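PDB 1FT5: cytochrome C554, which carries electrons in the periplasm of Nitrosomonas europaea, accepting them directly from hydroxylamine oxidoreductase during ammonia oxidation. Local coordinates for residues E89-H102 / D120-R133. Residues are numbered along the deposited sequence; the frame is centred on the assembly and turned at random.
Sequences ESCHGPGRNFRGDH and DLAKKGQDFHFEER. With HEM (protoporphyrin IX containing Fe), chain E.
Gln126 crosses one face of the Phe98 ring, its amide stacked with the planes 28° apart. Gln126 CB lies 3.8 Å from the ring centroid in a CH-pi contact. With CG anti to the backbone N (chi1 -174°) and the chain extended beyond it, the amide reaches His102, whose NE2 donates to Gln126 OE1 over 2.8 Å, almost exactly in the imidazole plane. Glutamine suits this place: OE1 helps fix the rotation of a ring whose ND1 binds the heme iron, while Gln126 NE2 and His92 ND1 donate to a shared water. Leu121 CD2 packs at the edge of the same imidazole. Lys124, its long apolar chain spanning past Asn97 and Phe98, forms a salt bridge through NZ to the syn side of Asp101 OD1, 2.7 Å away. Phe130 turns its edge toward the face of His92, the planes at 86°. Asp127 N donates to His92 O; Asp127 OD1 accepts from the backbone N of His129 and of Phe130, an Asx turn leading into helix 131-138, while OD2 takes Arg133 NE in a salt bridge. One face of the guanidinium lies against Gly93 CA, where positive phi and a clash with Gly125 O exclude a CB, and NH2 touches Pro94 CD; an alanine replacing Arg133 would probably leave Asp127 OD2 without its charged mate. Residues 89-102 supply axial ligands to two hemes, His102 opposite His15 and His92, closing a CXXCH motif, opposite His179: bis-histidine coordination common in multiheme c-type cytochromes.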
# COMPACT_ATOMS: atom_id res chain seq x y z
N GLU A 89 -4.72 -0.63 1.60
CA GLU A 89 -4.71 0.27 2.72
C GLU A 89 -3.28 0.59 3.19
O GLU A 89 -3.10 1.58 3.85
CB GLU A 89 -5.47 -0.36 3.86
CG GLU A 89 -7.01 -0.49 3.61
CD GLU A 89 -7.64 -1.41 4.64
OE1 GLU A 89 -7.26 -2.57 4.73
OE2 GLU A 89 -8.50 -0.92 5.42
N SER A 90 -2.33 -0.28 2.87
CA SER A 90 -0.95 0.07 3.26
C SER A 90 -0.49 1.35 2.59
O SER A 90 0.37 2.05 3.14
CB SER A 90 0.05 -1.06 2.94
OG SER A 90 -0.08 -2.11 3.88
N CYS A 91 -1.05 1.70 1.42
CA CYS A 91 -0.70 2.98 0.80
C CYS A 91 -1.79 4.04 0.95
O CYS A 91 -1.53 5.20 1.26
CB CYS A 91 -0.40 2.79 -0.71
SG CYS A 91 1.11 1.79 -0.91
N HIS A 92 -3.03 3.62 0.74
CA HIS A 92 -4.12 4.58 0.77
C HIS A 92 -4.70 4.86 2.14
O HIS A 92 -5.56 5.73 2.26
CB HIS A 92 -5.24 4.05 -0.15
CG HIS A 92 -4.82 4.03 -1.58
ND1 HIS A 92 -4.69 5.19 -2.31
CD2 HIS A 92 -4.48 3.01 -2.40
CE1 HIS A 92 -4.27 4.83 -3.53
NE2 HIS A 92 -4.13 3.53 -3.65
N GLY A 93 -4.21 4.15 3.15
CA GLY A 93 -4.69 4.39 4.52
C GLY A 93 -5.74 3.38 4.90
O GLY A 93 -6.38 2.76 4.06
N PRO A 94 -5.92 3.13 6.21
CA PRO A 94 -6.94 2.19 6.71
C PRO A 94 -8.28 2.73 6.23
O PRO A 94 -8.56 3.92 6.38
CB PRO A 94 -6.76 2.26 8.27
CG PRO A 94 -6.11 3.58 8.54
CD PRO A 94 -5.16 3.80 7.29
N GLY A 95 -9.07 1.82 5.72
CA GLY A 95 -10.32 2.18 5.04
C GLY A 95 -11.65 1.93 5.67
O GLY A 95 -12.67 2.23 5.03
N ARG A 96 -11.68 1.49 6.92
CA ARG A 96 -13.00 1.22 7.45
C ARG A 96 -13.97 2.41 7.41
O ARG A 96 -15.18 2.16 7.22
CB ARG A 96 -12.92 0.68 8.88
CG ARG A 96 -14.34 0.37 9.45
CD ARG A 96 -14.32 -0.56 10.60
NE ARG A 96 -15.67 -0.60 11.21
CZ ARG A 96 -16.53 -1.59 11.00
NH1 ARG A 96 -16.20 -2.61 10.22
NH2 ARG A 96 -17.75 -1.54 11.56
N ASN A 97 -13.48 3.62 7.66
CA ASN A 97 -14.31 4.81 7.72
C ASN A 97 -14.48 5.50 6.38
O ASN A 97 -15.54 6.04 6.09
CB ASN A 97 -13.78 5.82 8.73
CG ASN A 97 -13.87 5.28 10.18
OD1 ASN A 97 -14.60 4.33 10.44
ND2 ASN A 97 -13.12 5.88 11.08
N PHE A 98 -13.46 5.46 5.52
CA PHE A 98 -13.65 6.17 4.27
C PHE A 98 -14.29 5.38 3.17
O PHE A 98 -14.86 6.00 2.25
CB PHE A 98 -12.31 6.87 3.80
CG PHE A 98 -11.21 5.96 3.23
CD1 PHE A 98 -11.39 5.24 2.04
CD2 PHE A 98 -9.92 5.88 3.85
CE1 PHE A 98 -10.40 4.49 1.44
CE2 PHE A 98 -8.90 5.10 3.24
CZ PHE A 98 -9.13 4.42 2.06
N ARG A 99 -14.25 4.05 3.23
CA ARG A 99 -14.77 3.23 2.15
C ARG A 99 -16.25 3.45 1.92
O ARG A 99 -16.70 3.41 0.77
CB ARG A 99 -14.48 1.77 2.40
CG ARG A 99 -15.27 1.16 3.51
CD ARG A 99 -15.41 -0.33 3.23
NE ARG A 99 -15.70 -1.07 4.45
CZ ARG A 99 -16.93 -1.32 4.87
NH1 ARG A 99 -17.97 -0.89 4.14
NH2 ARG A 99 -17.12 -1.97 6.01
N GLY A 100 -16.99 3.71 3.00
CA GLY A 100 -18.44 3.95 2.87
C GLY A 100 -18.70 5.27 2.16
O GLY A 100 -19.77 5.40 1.49
N ASP A 101 -17.81 6.27 2.33
CA ASP A 101 -17.91 7.58 1.65
C ASP A 101 -17.63 7.35 0.13
O ASP A 101 -18.19 8.07 -0.72
CB ASP A 101 -16.88 8.60 2.16
CG ASP A 101 -17.34 9.37 3.38
OD1 ASP A 101 -17.85 8.74 4.29
OD2 ASP A 101 -17.16 10.63 3.42
N HIS A 102 -16.74 6.40 -0.23
CA HIS A 102 -16.52 6.16 -1.69
C HIS A 102 -17.84 5.66 -2.30
O HIS A 102 -18.21 6.09 -3.41
CB HIS A 102 -15.42 5.13 -1.97
CG HIS A 102 -14.06 5.66 -1.66
ND1 HIS A 102 -12.90 5.16 -2.24
CD2 HIS A 102 -13.75 6.64 -0.77
CE1 HIS A 102 -11.92 5.87 -1.66
NE2 HIS A 102 -12.37 6.76 -0.78
N ASP A 120 -13.05 15.59 2.99
CA ASP A 120 -13.94 14.71 3.72
C ASP A 120 -13.31 13.33 3.86
O ASP A 120 -13.48 12.69 4.89
CB ASP A 120 -15.30 14.53 3.00
CG ASP A 120 -16.20 15.76 3.08
OD1 ASP A 120 -17.36 15.64 2.65
OD2 ASP A 120 -15.77 16.80 3.55
N LEU A 121 -12.63 12.85 2.82
CA LEU A 121 -11.96 11.54 2.87
C LEU A 121 -10.73 11.58 3.75
O LEU A 121 -10.47 10.61 4.49
CB LEU A 121 -11.53 11.08 1.47
CG LEU A 121 -12.68 10.97 0.45
CD1 LEU A 121 -12.04 10.65 -0.86
CD2 LEU A 121 -13.66 9.89 0.84
N ALA A 122 -9.97 12.67 3.69
CA ALA A 122 -8.75 12.76 4.52
C ALA A 122 -9.16 12.74 6.00
O ALA A 122 -8.46 12.14 6.83
CB ALA A 122 -7.98 14.01 4.22
N LYS A 123 -10.31 13.35 6.32
CA LYS A 123 -10.78 13.39 7.70
C LYS A 123 -11.09 11.99 8.21
O LYS A 123 -10.96 11.73 9.42
CB LYS A 123 -12.01 14.31 7.85
CG LYS A 123 -11.64 15.78 7.78
CD LYS A 123 -12.83 16.67 8.14
CE LYS A 123 -13.44 16.26 9.50
NZ LYS A 123 -13.91 17.42 10.37
N LYS A 124 -11.44 11.08 7.29
CA LYS A 124 -11.80 9.73 7.62
C LYS A 124 -10.63 8.76 7.48
O LYS A 124 -10.82 7.57 7.51
CB LYS A 124 -13.00 9.27 6.79
CG LYS A 124 -14.30 10.00 7.25
CD LYS A 124 -15.53 9.24 6.87
CE LYS A 124 -16.73 9.98 7.43
NZ LYS A 124 -18.02 9.56 6.84
N GLY A 125 -9.42 9.32 7.34
CA GLY A 125 -8.22 8.52 7.30
C GLY A 125 -7.56 8.25 5.95
O GLY A 125 -6.50 7.60 5.90
N GLN A 126 -8.14 8.73 4.86
CA GLN A 126 -7.50 8.38 3.57
C GLN A 126 -6.23 9.20 3.41
O GLN A 126 -6.15 10.37 3.77
CB GLN A 126 -8.49 8.61 2.39
CG GLN A 126 -7.89 8.11 1.06
CD GLN A 126 -8.92 7.94 -0.03
OE1 GLN A 126 -10.14 8.01 0.26
NE2 GLN A 126 -8.49 7.71 -1.24
N ASP A 127 -5.22 8.55 2.80
CA ASP A 127 -3.92 9.18 2.58
C ASP A 127 -3.81 9.64 1.13
O ASP A 127 -4.09 8.83 0.25
CB ASP A 127 -2.84 8.11 2.83
CG ASP A 127 -1.49 8.70 3.06
OD1 ASP A 127 -1.11 9.75 2.53
OD2 ASP A 127 -0.74 8.07 3.81
N PHE A 128 -3.49 10.92 0.95
CA PHE A 128 -3.25 11.47 -0.38
C PHE A 128 -1.84 11.95 -0.55
O PHE A 128 -1.57 12.68 -1.49
CB PHE A 128 -4.21 12.65 -0.62
CG PHE A 128 -5.65 12.22 -0.55
CD1 PHE A 128 -6.26 11.69 -1.68
CD2 PHE A 128 -6.39 12.33 0.64
CE1 PHE A 128 -7.58 11.26 -1.66
CE2 PHE A 128 -7.75 11.90 0.68
CZ PHE A 128 -8.35 11.36 -0.47
N HIS A 129 -0.92 11.53 0.35
CA HIS A 129 0.44 12.02 0.30
C HIS A 129 1.41 10.84 0.18
O HIS A 129 2.41 10.93 -0.55
CB HIS A 129 0.72 12.81 1.58
CG HIS A 129 2.00 13.57 1.56
ND1 HIS A 129 3.20 13.03 1.98
CD2 HIS A 129 2.28 14.82 1.12
CE1 HIS A 129 4.16 13.92 1.80
NE2 HIS A 129 3.63 15.01 1.28
N PHE A 130 1.11 9.77 0.93
CA PHE A 130 1.85 8.51 0.86
C PHE A 130 3.30 8.36 1.37
O PHE A 130 3.66 7.27 1.82
CB PHE A 130 1.92 7.99 -0.62
CG PHE A 130 0.58 7.94 -1.33
CD1 PHE A 130 0.19 8.97 -2.24
CD2 PHE A 130 -0.31 6.94 -1.05
CE1 PHE A 130 -1.09 8.96 -2.84
CE2 PHE A 130 -1.61 6.93 -1.66
CZ PHE A 130 -1.99 7.91 -2.53
N GLU A 131 4.08 9.43 1.29
CA GLU A 131 5.50 9.34 1.61
C GLU A 131 5.82 8.74 2.94
O GLU A 131 6.68 7.85 2.98
CB GLU A 131 6.20 10.69 1.47
CG GLU A 131 7.69 10.49 1.49
CD GLU A 131 8.49 11.70 1.07
OE1 GLU A 131 7.90 12.76 0.71
OE2 GLU A 131 9.74 11.58 1.11
N GLU A 132 5.15 9.18 4.01
CA GLU A 132 5.43 8.61 5.33
C GLU A 132 5.14 7.12 5.34
O GLU A 132 5.93 6.34 5.89
CB GLU A 132 4.57 9.31 6.41
CG GLU A 132 5.15 9.27 7.82
CD GLU A 132 6.56 9.91 7.97
OE1 GLU A 132 6.96 10.82 7.17
OE2 GLU A 132 7.27 9.50 8.91
N ARG A 133 4.01 6.69 4.76
CA ARG A 133 3.72 5.27 4.73
C ARG A 133 4.76 4.45 3.98
O ARG A 133 5.18 3.39 4.46
CB ARG A 133 2.30 4.97 4.14
CG ARG A 133 1.22 5.30 5.14
CD ARG A 133 -0.22 4.98 4.56
NE ARG A 133 -1.16 5.67 5.40
CZ ARG A 133 -1.58 5.18 6.55
NH1 ARG A 133 -1.08 3.98 6.91
NH2 ARG A 133 -2.38 5.89 7.35
CHA HEM E . -12.09 6.69 -5.69
CHB HEM E . -9.19 3.86 -3.06
CHC HEM E . -13.08 1.31 -1.60
CHD HEM E . -15.74 3.56 -5.06
C1A HEM E . -10.97 6.17 -5.06
C2A HEM E . -9.64 6.75 -5.14
C3A HEM E . -8.82 5.89 -4.44
C4A HEM E . -9.65 4.87 -3.91
CMA HEM E . -7.30 6.00 -4.20
CAA HEM E . -9.27 8.03 -5.83
CBA HEM E . -9.52 9.25 -4.94
CGA HEM E . -8.98 10.54 -5.49
O1A HEM E . -9.65 11.08 -6.47
O2A HEM E . -7.96 11.09 -5.00
C1B HEM E . -10.02 2.92 -2.46
C2B HEM E . -9.58 2.02 -1.46
C3B HEM E . -10.68 1.36 -0.95
C4B HEM E . -11.81 1.85 -1.70
CMB HEM E . -8.11 1.82 -1.00
CAB HEM E . -10.74 0.28 0.17
CBB HEM E . -10.55 0.85 1.59
C1C HEM E . -14.11 1.67 -2.47
C2C HEM E . -15.40 0.97 -2.50
C3C HEM E . -16.08 1.55 -3.54
C4C HEM E . -15.31 2.61 -4.07
CMC HEM E . -15.84 -0.21 -1.61
CAC HEM E . -17.43 1.08 -4.13
CBC HEM E . -18.68 1.05 -3.29
C1D HEM E . -14.98 4.65 -5.46
C2D HEM E . -15.43 5.66 -6.35
C3D HEM E . -14.43 6.55 -6.49
C4D HEM E . -13.34 6.09 -5.69
CMD HEM E . -16.86 5.68 -7.01
CAD HEM E . -14.45 7.68 -7.47
CBD HEM E . -14.01 7.29 -8.86
CGD HEM E . -13.94 8.38 -9.94
O1D HEM E . -14.08 7.95 -11.10
O2D HEM E . -13.69 9.54 -9.62
NA HEM E . -10.97 5.01 -4.30
NB HEM E . -11.41 2.83 -2.63
NC HEM E . -14.05 2.68 -3.43
ND HEM E . -13.69 4.96 -5.05
FE HEM E . -12.55 3.89 -3.85
O HOH W 1 1.01 1.78 5.80
O HOH W 2 -5.59 7.87 -1.97
O HOH W 3 -10.95 4.95 6.91
O HOH W 4 -17.78 6.35 7.47
O HOH W 5 -18.58 13.24 2.48